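Local coordinates for protein putative chitobiase (Bacteroides thetaiotaomicron, PDB 3HNM) that is of unknown function but, as an F5/8 type C domain fragment of a putative chitobiase, probably binds carbohydrate, at residues I21-C26 and W39-L44; Q52-W57 and R154-E159; E61-Y66 and T144-T149; S97-V102 and D116-K121. One frame throughout, in Å; residues are numbered along the deposited sequence.

From the N terminus, contact 1 closes first, joining the end of strand 20-23 to the loop 39-44 across a short span that includes helix 32-35. Contact 2 then opens at 52-57 and closes only at 154-159, pairing the edge strand 53-54 with strand 156-166. Nested within it is contact 3, where the lead-in to strand 65-71 (61-66) meets the end of strand 138-146 (144-149). Contact 4, nested again inside contact 3, brings 116-121 back to 97-102. Contacts 1, 3 and 4 all reach the five-stranded sheet, whereas contact 2 belongs to the four-stranded one. Contacts 1 and 2 also meet directly, Ser-43 with Gln-52, beside the magnesium site.

Contact 1: I21-C26 and W39-L44; sequences IDFNNC and WGVESL. With MG (magnesium ion), chain E.
The Phe-23 ring receives Val-41 over one face, while the backbone N of Asn-25 lies at its edge, in the ring plane. The methyl CG1 of Val-41 sits 3.5 Å from the centroid of the Phe-23 ring and 19° off its normal, a CH-pi contact displaced toward the rim. Its second methyl extends the cover outward, Val-41 CG2 standing 3.4 Å from Phe-23 CE2. Chi1 of 62° sets Phe-23 CG between the backbone N and the carbonyl carbon, where CG itself lies close to Val-41 CG1. The indole of Trp-39 leads away from this contact and meets His-91 edge-to-face.

Beside the Phe-23/Val-41 pair, Cys-26 packs against backbone: SG is 3.5 Å from Gly-40 CA and 3.6 Å from Trp-39 O. An alanine in place of Phe-23 would probably deprive both Val-41 methyls of the ring face they lie on and open a gap between the strand end and the 3-10 turn.

That turn, 41-44, also carries Ser-43, whose carbonyl O binds the magnesium ion at 2.6 Å; Asp-46, Asn-48, Thr-51 and Gly-158 complete the site. Strand 20-23 is outermost in its sheet, next to strand 65-71, whose Phe-67 touches both Phe-23 and Val-41. On the other sheet, Trp-53 of strand 53-54 packs on Cys-26, Val-41 and Leu-44, so Val-41 touches residues of both sheets.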
# COMPACT_ATOMS: atom_id res chain seq x y z
N ILE A 21 7.98 -7.85 -0.34
CA ILE A 21 9.14 -8.46 -0.98
C ILE A 21 9.93 -7.46 -1.81
O ILE A 21 11.01 -7.77 -2.32
CB ILE A 21 8.69 -9.68 -1.87
CG1 ILE A 21 9.90 -10.52 -2.26
CG2 ILE A 21 7.98 -9.20 -3.14
CD1 ILE A 21 9.59 -11.60 -3.29
N ASP A 22 9.42 -6.24 -1.96
CA ASP A 22 10.17 -5.24 -2.71
C ASP A 22 9.60 -3.83 -2.65
O ASP A 22 8.38 -3.64 -2.64
CB ASP A 22 10.33 -5.68 -4.17
CG ASP A 22 11.10 -4.68 -4.98
OD1 ASP A 22 11.89 -3.92 -4.39
OD2 ASP A 22 10.94 -4.63 -6.21
N PHE A 23 10.49 -2.86 -2.58
CA PHE A 23 10.09 -1.46 -2.54
C PHE A 23 11.25 -0.59 -3.00
O PHE A 23 12.36 -1.10 -3.22
CB PHE A 23 9.62 -1.08 -1.12
CG PHE A 23 10.69 -1.22 -0.07
CD1 PHE A 23 11.59 -0.19 0.16
CD2 PHE A 23 10.80 -2.38 0.69
CE1 PHE A 23 12.59 -0.31 1.12
CE2 PHE A 23 11.79 -2.51 1.66
CZ PHE A 23 12.69 -1.47 1.86
N ASN A 24 11.01 0.70 -3.18
CA ASN A 24 12.07 1.60 -3.63
C ASN A 24 12.23 2.83 -2.74
O ASN A 24 13.12 3.65 -2.97
CB ASN A 24 11.81 2.04 -5.08
CG ASN A 24 10.79 3.18 -5.20
OD1 ASN A 24 9.83 3.24 -4.44
ND2 ASN A 24 11.00 4.06 -6.16
N ASN A 25 11.40 2.97 -1.71
CA ASN A 25 11.50 4.14 -0.85
C ASN A 25 10.91 3.97 0.56
O ASN A 25 9.73 3.63 0.73
CB ASN A 25 10.85 5.33 -1.58
CG ASN A 25 11.01 6.65 -0.84
OD1 ASN A 25 10.39 6.85 0.18
ND2 ASN A 25 11.83 7.56 -1.37
N CYS A 26 11.76 4.18 1.56
CA CYS A 26 11.37 4.11 2.98
C CYS A 26 12.35 4.97 3.78
O CYS A 26 13.41 5.34 3.28
CB CYS A 26 11.41 2.66 3.49
SG CYS A 26 10.71 2.44 5.17
N TRP A 39 8.69 2.30 11.24
CA TRP A 39 8.17 3.11 10.16
C TRP A 39 8.49 2.44 8.85
O TRP A 39 8.29 3.02 7.78
CB TRP A 39 8.76 4.52 10.19
CG TRP A 39 8.29 5.40 11.33
CD1 TRP A 39 7.12 5.28 12.03
CD2 TRP A 39 8.96 6.54 11.87
NE1 TRP A 39 7.03 6.28 12.97
CE2 TRP A 39 8.14 7.06 12.90
CE3 TRP A 39 10.18 7.18 11.59
CZ2 TRP A 39 8.51 8.19 13.65
CZ3 TRP A 39 10.54 8.30 12.34
CH2 TRP A 39 9.70 8.79 13.35
N GLY A 40 8.99 1.22 8.93
CA GLY A 40 9.36 0.49 7.73
C GLY A 40 8.19 0.00 6.90
O GLY A 40 7.03 0.13 7.28
N VAL A 41 8.53 -0.57 5.74
CA VAL A 41 7.55 -1.10 4.82
C VAL A 41 6.66 -2.15 5.47
O VAL A 41 5.45 -2.13 5.29
CB VAL A 41 8.22 -1.71 3.53
CG1 VAL A 41 8.80 -0.60 2.68
CG2 VAL A 41 9.30 -2.70 3.91
N GLU A 42 7.24 -3.06 6.25
CA GLU A 42 6.46 -4.11 6.92
C GLU A 42 5.36 -3.52 7.78
O GLU A 42 4.41 -4.20 8.14
CB GLU A 42 7.36 -4.99 7.79
CG GLU A 42 8.21 -4.21 8.78
CD GLU A 42 9.45 -3.59 8.14
OE1 GLU A 42 10.02 -2.64 8.73
OE2 GLU A 42 9.86 -4.06 7.04
N SER A 43 5.50 -2.24 8.11
CA SER A 43 4.53 -1.56 8.95
C SER A 43 3.31 -1.19 8.15
O SER A 43 2.49 -0.40 8.58
CB SER A 43 5.17 -0.30 9.52
OG SER A 43 4.29 0.33 10.42
N LEU A 44 3.18 -1.80 6.98
CA LEU A 44 2.08 -1.46 6.08
C LEU A 44 1.01 -2.55 6.00
O LEU A 44 -0.12 -2.26 5.60
CB LEU A 44 2.65 -1.18 4.69
CG LEU A 44 2.11 0.00 3.93
CD1 LEU A 44 1.89 1.19 4.85
CD2 LEU A 44 3.09 0.34 2.83
MG MG E . -0.05 -0.43 9.10

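Contact 2: Q52-W57 and R154-E159; sequences QWLCRW and RVSLGE
Trp-53 and Leu-157 form an antiparallel hydrogen-bonded pair, each satisfying the backbone of the other: Trp-53 N donates to Leu-157 O at 2.9 Å, and Leu-157 N returns a bond to Trp-53 O at 3.0 Å. The next donor, Cys-55 N, reaches Val-155 O at 3.2 Å. Beyond it the pairing frays, and Val-155 N finds the thiol sulphur of Cys-55 at 3.5 Å, a weak bond.

Arg-154 takes over at this end. Its NH1 donates to Trp-57 O at 3.0 Å with an N-H...O angle of 162°, on a lone pair of the carbonyl and close to the guanidinium plane. The same guanidinium lies flat on the Trp-57 indole, centres 3.3 Å apart and planes at 4°, a cation-pi stack, while the methylene CD covers the six-membered ring. A bend at chi2, -62°, turns CD out of the extended line of the chain. NE is held by a salt bridge to Asp-151.

Other polar ends have partners outside the two segments: Ser-156 OG hydrogen-bonds His-91 O, Arg-56 NH2 forms a salt bridge with Asp-30, and Trp-53 NE1 bonds weakly to Asn-25 O. On the apolar side, Trp-53 CE3 rests 3.5 Å from Leu-157 CB and its CZ3 3.7 Å from Val-155 CG2. Strand 53-54 is outermost in the four-stranded antiparallel sheet, paired with 156-166, and Gly-158, next after Leu-157, belongs to the magnesium site.

With an indole face, a carbonyl and a carboxylate all engaged, the Arg-154 guanidinium is fixed in rotation, and its positive charge would probably be well compensated although the residue is buried.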
# COMPACT_ATOMS: atom_id res chain seq x y z
N GLN A 52 2.41 3.08 10.92
CA GLN A 52 2.55 3.68 9.58
C GLN A 52 3.83 3.31 8.87
O GLN A 52 4.64 2.52 9.36
CB GLN A 52 2.49 5.20 9.68
CG GLN A 52 3.78 5.79 10.20
CD GLN A 52 3.70 7.25 10.49
OE1 GLN A 52 4.71 7.90 10.75
NE2 GLN A 52 2.50 7.79 10.47
N TRP A 53 4.00 3.89 7.68
CA TRP A 53 5.18 3.73 6.84
C TRP A 53 5.63 5.14 6.49
O TRP A 53 4.80 6.00 6.17
CB TRP A 53 4.85 2.98 5.55
CG TRP A 53 5.85 3.22 4.45
CD1 TRP A 53 7.05 2.58 4.26
CD2 TRP A 53 5.77 4.23 3.44
NE1 TRP A 53 7.72 3.14 3.19
CE2 TRP A 53 6.96 4.15 2.67
CE3 TRP A 53 4.81 5.21 3.11
CZ2 TRP A 53 7.22 5.02 1.59
CZ3 TRP A 53 5.07 6.06 2.03
CH2 TRP A 53 6.26 5.96 1.29
N LEU A 54 6.93 5.39 6.53
CA LEU A 54 7.44 6.71 6.21
C LEU A 54 8.42 6.64 5.04
O LEU A 54 9.25 5.73 4.96
CB LEU A 54 8.12 7.31 7.44
CG LEU A 54 8.20 8.84 7.43
CD1 LEU A 54 6.77 9.39 7.41
CD2 LEU A 54 8.96 9.34 8.66
N CYS A 55 8.29 7.59 4.12
CA CYS A 55 9.16 7.67 2.95
C CYS A 55 10.57 8.05 3.42
O CYS A 55 10.78 8.26 4.61
CB CYS A 55 8.65 8.74 2.02
SG CYS A 55 8.54 10.31 2.85
N ARG A 56 11.53 8.15 2.50
CA ARG A 56 12.88 8.54 2.88
C ARG A 56 12.76 9.99 3.33
O ARG A 56 12.20 10.82 2.62
CB ARG A 56 13.83 8.45 1.70
CG ARG A 56 15.15 7.86 2.09
CD ARG A 56 16.21 8.19 1.09
NE ARG A 56 17.53 7.96 1.66
CZ ARG A 56 18.66 8.43 1.16
NH1 ARG A 56 18.63 9.17 0.06
NH2 ARG A 56 19.81 8.17 1.76
N TRP A 57 13.29 10.29 4.51
CA TRP A 57 13.15 11.63 5.03
C TRP A 57 14.38 12.51 4.98
O TRP A 57 14.27 13.74 4.85
CB TRP A 57 12.62 11.54 6.46
CG TRP A 57 11.81 12.73 6.89
CD1 TRP A 57 12.28 13.89 7.40
CD2 TRP A 57 10.38 12.87 6.81
NE1 TRP A 57 11.24 14.76 7.64
CE2 TRP A 57 10.06 14.16 7.29
CE3 TRP A 57 9.35 12.03 6.38
CZ2 TRP A 57 8.75 14.63 7.36
CZ3 TRP A 57 8.03 12.51 6.44
CH2 TRP A 57 7.75 13.80 6.93
N ARG A 154 6.27 15.19 1.20
CA ARG A 154 6.46 14.24 2.30
C ARG A 154 5.33 13.24 2.12
O ARG A 154 4.30 13.57 1.54
CB ARG A 154 6.30 14.94 3.66
CG ARG A 154 7.40 15.91 4.00
CD ARG A 154 8.71 15.18 4.08
NE ARG A 154 9.80 16.05 4.52
CZ ARG A 154 11.07 15.66 4.56
NH1 ARG A 154 11.39 14.43 4.18
NH2 ARG A 154 12.01 16.49 4.96
N VAL A 155 5.51 12.02 2.59
CA VAL A 155 4.42 11.07 2.44
C VAL A 155 4.56 9.86 3.36
O VAL A 155 5.64 9.28 3.50
CB VAL A 155 4.23 10.67 0.92
CG1 VAL A 155 5.55 10.76 0.18
CG2 VAL A 155 3.65 9.27 0.78
N SER A 156 3.45 9.54 4.03
CA SER A 156 3.40 8.39 4.92
C SER A 156 2.11 7.63 4.62
O SER A 156 1.09 8.23 4.27
CB SER A 156 3.46 8.80 6.39
OG SER A 156 2.41 9.66 6.74
N LEU A 157 2.18 6.30 4.72
CA LEU A 157 1.04 5.43 4.44
C LEU A 157 0.61 4.61 5.65
O LEU A 157 1.45 4.07 6.37
CB LEU A 157 1.40 4.46 3.31
CG LEU A 157 0.19 3.82 2.68
CD1 LEU A 157 -0.66 4.91 2.02
CD2 LEU A 157 0.62 2.79 1.64
N GLY A 158 -0.70 4.51 5.86
CA GLY A 158 -1.20 3.74 6.98
C GLY A 158 -1.20 2.24 6.71
O GLY A 158 -0.51 1.49 7.40
N GLU A 159 -1.95 1.81 5.70
CA GLU A 159 -2.03 0.40 5.37
C GLU A 159 -2.74 0.08 4.04
O GLU A 159 -3.52 0.90 3.53
CB GLU A 159 -2.72 -0.33 6.51
CG GLU A 159 -2.64 -1.80 6.38
CD GLU A 159 -2.77 -2.45 7.71
OE1 GLU A 159 -3.81 -2.20 8.36
OE2 GLU A 159 -1.84 -3.21 8.12

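Contact 3: E61-Y66 and T144-T149; sequences EPLPYY and TDTYPT
Pro-64 and Thr-144 are the residues whose backbones come nearest, CA to CA 4.6 Å, at a point where a cis peptide bond precedes Pro-64 and no backbone bond links the two segments.

Leu-63 carries most of the contact. Chi1 of -60° places its CG anti to the carbonyl carbon, and the branch CD1 rests on the backbone of the partner strand, 3.3 Å from Thr-144 O and 3.7 Å from Thr-146 N. The other branch, CD2, comes to 4.0 Å from Thr-146 OG1; the two side chains cross at about a right angle. CD2 also lies 3.5 Å above the plane of the Tyr-65 ring, toward its rim, so Leu-63 is sandwiched between strand backbone and aromatic face. Pro-64 adds a thinner patch, its CB 4.2 Å from Thr-144 CG2.

Tyr-65 is anchored at its tip, where OH donates to Glu-61 O at 2.6 Å. This bond closes the loop 61-65 on itself and restrains the ring that backs Leu-63. Asp-145 turns away from Leu-63 and forms a salt bridge with Lys-98.

Thr-144 and Asp-145 both face Ala-99 in a classic beta bulge, while Tyr-65 pairs through its backbone with Ile-143. The arrangement is thus the fraying end of adjacent antiparallel strands, 65-71 and 138-146, at one end of the beta-sandwich jelly roll known for F5/8 type C domains.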
# COMPACT_ATOMS: atom_id res chain seq x y z
N GLU A 61 13.10 11.93 -1.96
CA GLU A 61 13.21 11.22 -3.25
C GLU A 61 12.04 11.51 -4.18
O GLU A 61 10.89 11.59 -3.75
CB GLU A 61 13.30 9.72 -2.99
CG GLU A 61 14.53 9.32 -2.21
CD GLU A 61 15.80 9.32 -3.04
OE1 GLU A 61 15.78 9.92 -4.14
OE2 GLU A 61 16.83 8.74 -2.60
N PRO A 62 12.31 11.67 -5.49
CA PRO A 62 11.24 11.96 -6.46
C PRO A 62 10.36 10.74 -6.73
O PRO A 62 10.83 9.61 -6.74
CB PRO A 62 12.01 12.40 -7.70
CG PRO A 62 13.24 11.58 -7.62
CD PRO A 62 13.62 11.69 -6.15
N LEU A 63 9.08 10.99 -6.93
CA LEU A 63 8.12 9.92 -7.18
C LEU A 63 8.47 9.21 -8.49
O LEU A 63 9.21 9.75 -9.31
CB LEU A 63 6.71 10.52 -7.21
CG LEU A 63 6.26 11.22 -5.91
CD1 LEU A 63 5.06 12.10 -6.21
CD2 LEU A 63 5.92 10.19 -4.82
N PRO A 64 7.91 8.02 -8.74
CA PRO A 64 6.99 7.22 -7.94
C PRO A 64 7.61 6.23 -6.97
O PRO A 64 8.72 5.73 -7.18
CB PRO A 64 6.20 6.49 -8.99
CG PRO A 64 7.31 6.07 -9.90
CD PRO A 64 8.15 7.34 -10.02
N TYR A 65 6.83 5.93 -5.94
CA TYR A 65 7.18 4.99 -4.88
C TYR A 65 6.33 3.76 -5.13
O TYR A 65 5.13 3.88 -5.39
CB TYR A 65 6.80 5.59 -3.54
CG TYR A 65 7.44 6.91 -3.25
CD1 TYR A 65 8.68 7.24 -3.78
CD2 TYR A 65 6.88 7.78 -2.31
CE1 TYR A 65 9.35 8.38 -3.38
CE2 TYR A 65 7.54 8.92 -1.90
CZ TYR A 65 8.78 9.21 -2.43
OH TYR A 65 9.50 10.28 -1.96
N TYR A 66 6.92 2.58 -5.03
CA TYR A 66 6.16 1.36 -5.28
C TYR A 66 6.48 0.29 -4.26
O TYR A 66 7.49 0.35 -3.57
CB TYR A 66 6.46 0.85 -6.67
CG TYR A 66 7.78 0.15 -6.76
CD1 TYR A 66 7.90 -1.18 -6.43
CD2 TYR A 66 8.90 0.83 -7.19
CE1 TYR A 66 9.12 -1.84 -6.52
CE2 TYR A 66 10.14 0.18 -7.28
CZ TYR A 66 10.24 -1.15 -6.95
OH TYR A 66 11.45 -1.80 -7.07
N THR A 144 2.06 7.82 -7.52
CA THR A 144 2.62 8.61 -8.61
C THR A 144 2.54 10.10 -8.34
O THR A 144 3.40 10.85 -8.79
CB THR A 144 1.94 8.33 -9.94
OG1 THR A 144 0.51 8.44 -9.78
CG2 THR A 144 2.31 6.95 -10.41
N ASP A 145 1.52 10.55 -7.62
CA ASP A 145 1.48 11.96 -7.30
C ASP A 145 1.12 12.12 -5.85
O ASP A 145 0.36 11.33 -5.30
CB ASP A 145 0.53 12.74 -8.19
CG ASP A 145 0.90 14.21 -8.26
OD1 ASP A 145 2.12 14.47 -8.37
OD2 ASP A 145 0.01 15.09 -8.21
N THR A 146 1.67 13.15 -5.22
CA THR A 146 1.47 13.42 -3.81
C THR A 146 0.96 14.84 -3.56
O THR A 146 1.32 15.77 -4.28
CB THR A 146 2.83 13.17 -3.05
OG1 THR A 146 2.92 11.79 -2.68
CG2 THR A 146 2.97 14.04 -1.82
N TYR A 147 0.10 15.01 -2.56
CA TYR A 147 -0.39 16.35 -2.22
C TYR A 147 0.76 17.03 -1.51
O TYR A 147 1.37 16.44 -0.62
CB TYR A 147 -1.58 16.27 -1.27
CG TYR A 147 -2.89 16.02 -1.96
CD1 TYR A 147 -3.55 17.04 -2.63
CD2 TYR A 147 -3.45 14.75 -1.97
CE1 TYR A 147 -4.75 16.80 -3.30
CE2 TYR A 147 -4.64 14.49 -2.63
CZ TYR A 147 -5.28 15.52 -3.30
OH TYR A 147 -6.45 15.25 -3.96
N PRO A 148 1.06 18.27 -1.89
CA PRO A 148 2.15 19.05 -1.29
C PRO A 148 1.91 19.29 0.19
O PRO A 148 0.76 19.26 0.63
CB PRO A 148 2.11 20.34 -2.08
CG PRO A 148 0.64 20.51 -2.31
CD PRO A 148 0.23 19.12 -2.76
N THR A 149 2.97 19.52 0.95
CA THR A 149 2.88 19.76 2.39
C THR A 149 3.57 21.07 2.80
O THR A 149 4.18 21.75 1.97
CB THR A 149 3.56 18.64 3.17
OG1 THR A 149 3.10 17.37 2.69
CG2 THR A 149 3.24 18.76 4.62

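Contact 4: S97-V102 and D116-K121; sequences SKAGYV and DWTSPK
Trp-117 lays its indole against the backbone of residues 99 to 101. From CB, chi1 of 56° sets CG between the backbone N and the carbonyl carbon, 3.7 Å from Gly-100 O. CD1 then reaches Tyr-101 CA at 3.4 Å, and NE1 donates a weak bond of 3.3 Å to Tyr-101 O, which lies at the ring edge, in plane. Across the face, CE2 and CZ2 cover Gly-100 CA, each at 3.4 Å; CZ3 is 3.6 Å from Ala-99 C. At the tip, CH2 meets Ala-99 O and, 3.9 Å away, Ser-97 CB.

Alongside, Ser-119 N donates to Lys-98 O at 3.0 Å, and Gly-100 N bonds weakly to Trp-117 O. The indole also stacks with Phe-141, meets Phe-82 edge-to-face and touches Met-129 of strand 127-136.

An alanine at Trp-117 would probably leave Tyr-101 O without its weak indole donor and open a gap where the ring covers Gly-100.

With weak polar bonds around a broad aromatic face, attachment of the loop 116-121 to the corner at Ala-99 between strands 97-98 and 100-105 seems to depend mainly on van der Waals contact of the indole with the peptide backbone, with Ser-119 N to Lys-98 O as its firmer polar tie.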
# COMPACT_ATOMS: atom_id res chain seq x y z
N SER A 97 -0.99 10.76 -0.37
CA SER A 97 -1.18 10.02 -1.62
C SER A 97 -2.31 10.68 -2.40
O SER A 97 -3.41 10.86 -1.87
CB SER A 97 -1.53 8.56 -1.31
OG SER A 97 -0.58 7.98 -0.43
N LYS A 98 -2.03 11.04 -3.65
CA LYS A 98 -3.00 11.72 -4.49
C LYS A 98 -3.42 10.97 -5.76
O LYS A 98 -4.58 11.02 -6.16
CB LYS A 98 -2.45 13.10 -4.88
CG LYS A 98 -3.33 13.87 -5.81
CD LYS A 98 -3.02 15.33 -5.70
CE LYS A 98 -3.47 16.09 -6.93
NZ LYS A 98 -2.58 15.74 -8.08
N ALA A 99 -2.48 10.27 -6.39
CA ALA A 99 -2.80 9.53 -7.59
C ALA A 99 -1.83 8.37 -7.71
O ALA A 99 -0.76 8.38 -7.11
CB ALA A 99 -2.71 10.43 -8.82
N GLY A 100 -2.22 7.37 -8.49
CA GLY A 100 -1.37 6.21 -8.67
C GLY A 100 -2.17 5.02 -9.17
O GLY A 100 -3.32 5.18 -9.57
N TYR A 101 -1.57 3.84 -9.14
CA TYR A 101 -2.22 2.64 -9.62
C TYR A 101 -1.69 1.41 -8.91
O TYR A 101 -0.75 1.50 -8.13
CB TYR A 101 -1.99 2.53 -11.12
CG TYR A 101 -0.53 2.39 -11.49
CD1 TYR A 101 0.33 3.50 -11.52
CD2 TYR A 101 -0.00 1.14 -11.81
CE1 TYR A 101 1.67 3.35 -11.85
CE2 TYR A 101 1.32 0.99 -12.15
CZ TYR A 101 2.15 2.08 -12.17
OH TYR A 101 3.46 1.88 -12.50
N VAL A 102 -2.29 0.25 -9.18
CA VAL A 102 -1.88 -1.01 -8.56
C VAL A 102 -1.88 -2.08 -9.65
O VAL A 102 -2.83 -2.17 -10.41
CB VAL A 102 -2.88 -1.39 -7.41
CG1 VAL A 102 -4.29 -1.29 -7.90
CG2 VAL A 102 -2.58 -2.78 -6.88
N ASP A 116 -6.61 2.56 -11.49
CA ASP A 116 -5.90 3.79 -11.29
C ASP A 116 -6.63 4.59 -10.22
O ASP A 116 -7.55 5.36 -10.52
CB ASP A 116 -5.84 4.59 -12.58
CG ASP A 116 -4.71 4.16 -13.48
OD1 ASP A 116 -4.50 2.94 -13.61
OD2 ASP A 116 -4.04 5.05 -14.05
N TRP A 117 -6.23 4.41 -8.97
CA TRP A 117 -6.84 5.10 -7.85
C TRP A 117 -6.46 6.59 -7.78
O TRP A 117 -5.54 7.03 -8.45
CB TRP A 117 -6.41 4.40 -6.57
CG TRP A 117 -4.92 4.31 -6.40
CD1 TRP A 117 -4.09 3.32 -6.86
CD2 TRP A 117 -4.09 5.27 -5.77
NE1 TRP A 117 -2.79 3.61 -6.54
CE2 TRP A 117 -2.76 4.80 -5.87
CE3 TRP A 117 -4.32 6.48 -5.12
CZ2 TRP A 117 -1.68 5.51 -5.34
CZ3 TRP A 117 -3.25 7.18 -4.60
CH2 TRP A 117 -1.95 6.69 -4.71
N THR A 118 -7.20 7.35 -6.97
CA THR A 118 -6.96 8.78 -6.76
C THR A 118 -7.60 9.19 -5.44
O THR A 118 -8.79 8.98 -5.25
CB THR A 118 -7.58 9.67 -7.86
OG1 THR A 118 -8.78 9.07 -8.34
CG2 THR A 118 -6.60 9.87 -9.00
N SER A 119 -6.81 9.75 -4.53
CA SER A 119 -7.33 10.20 -3.24
C SER A 119 -7.68 11.69 -3.42
O SER A 119 -6.93 12.45 -4.03
CB SER A 119 -6.26 10.00 -2.16
OG SER A 119 -6.73 10.32 -0.86
N PRO A 120 -8.84 12.11 -2.89
CA PRO A 120 -9.38 13.47 -2.96
C PRO A 120 -8.73 14.50 -2.03
O PRO A 120 -8.76 15.70 -2.32
CB PRO A 120 -10.84 13.27 -2.63
CG PRO A 120 -10.76 12.24 -1.56
CD PRO A 120 -9.76 11.23 -2.14
N LYS A 121 -8.16 14.05 -0.91
CA LYS A 121 -7.53 14.96 0.04
C LYS A 121 -6.40 14.35 0.87
O LYS A 121 -6.21 13.12 0.91
CB LYS A 121 -8.58 15.52 1.01
CG LYS A 121 -9.12 14.50 2.02
CD LYS A 121 -10.18 15.12 2.92
CE LYS A 121 -10.84 14.08 3.83
NZ LYS A 121 -11.95 14.66 4.64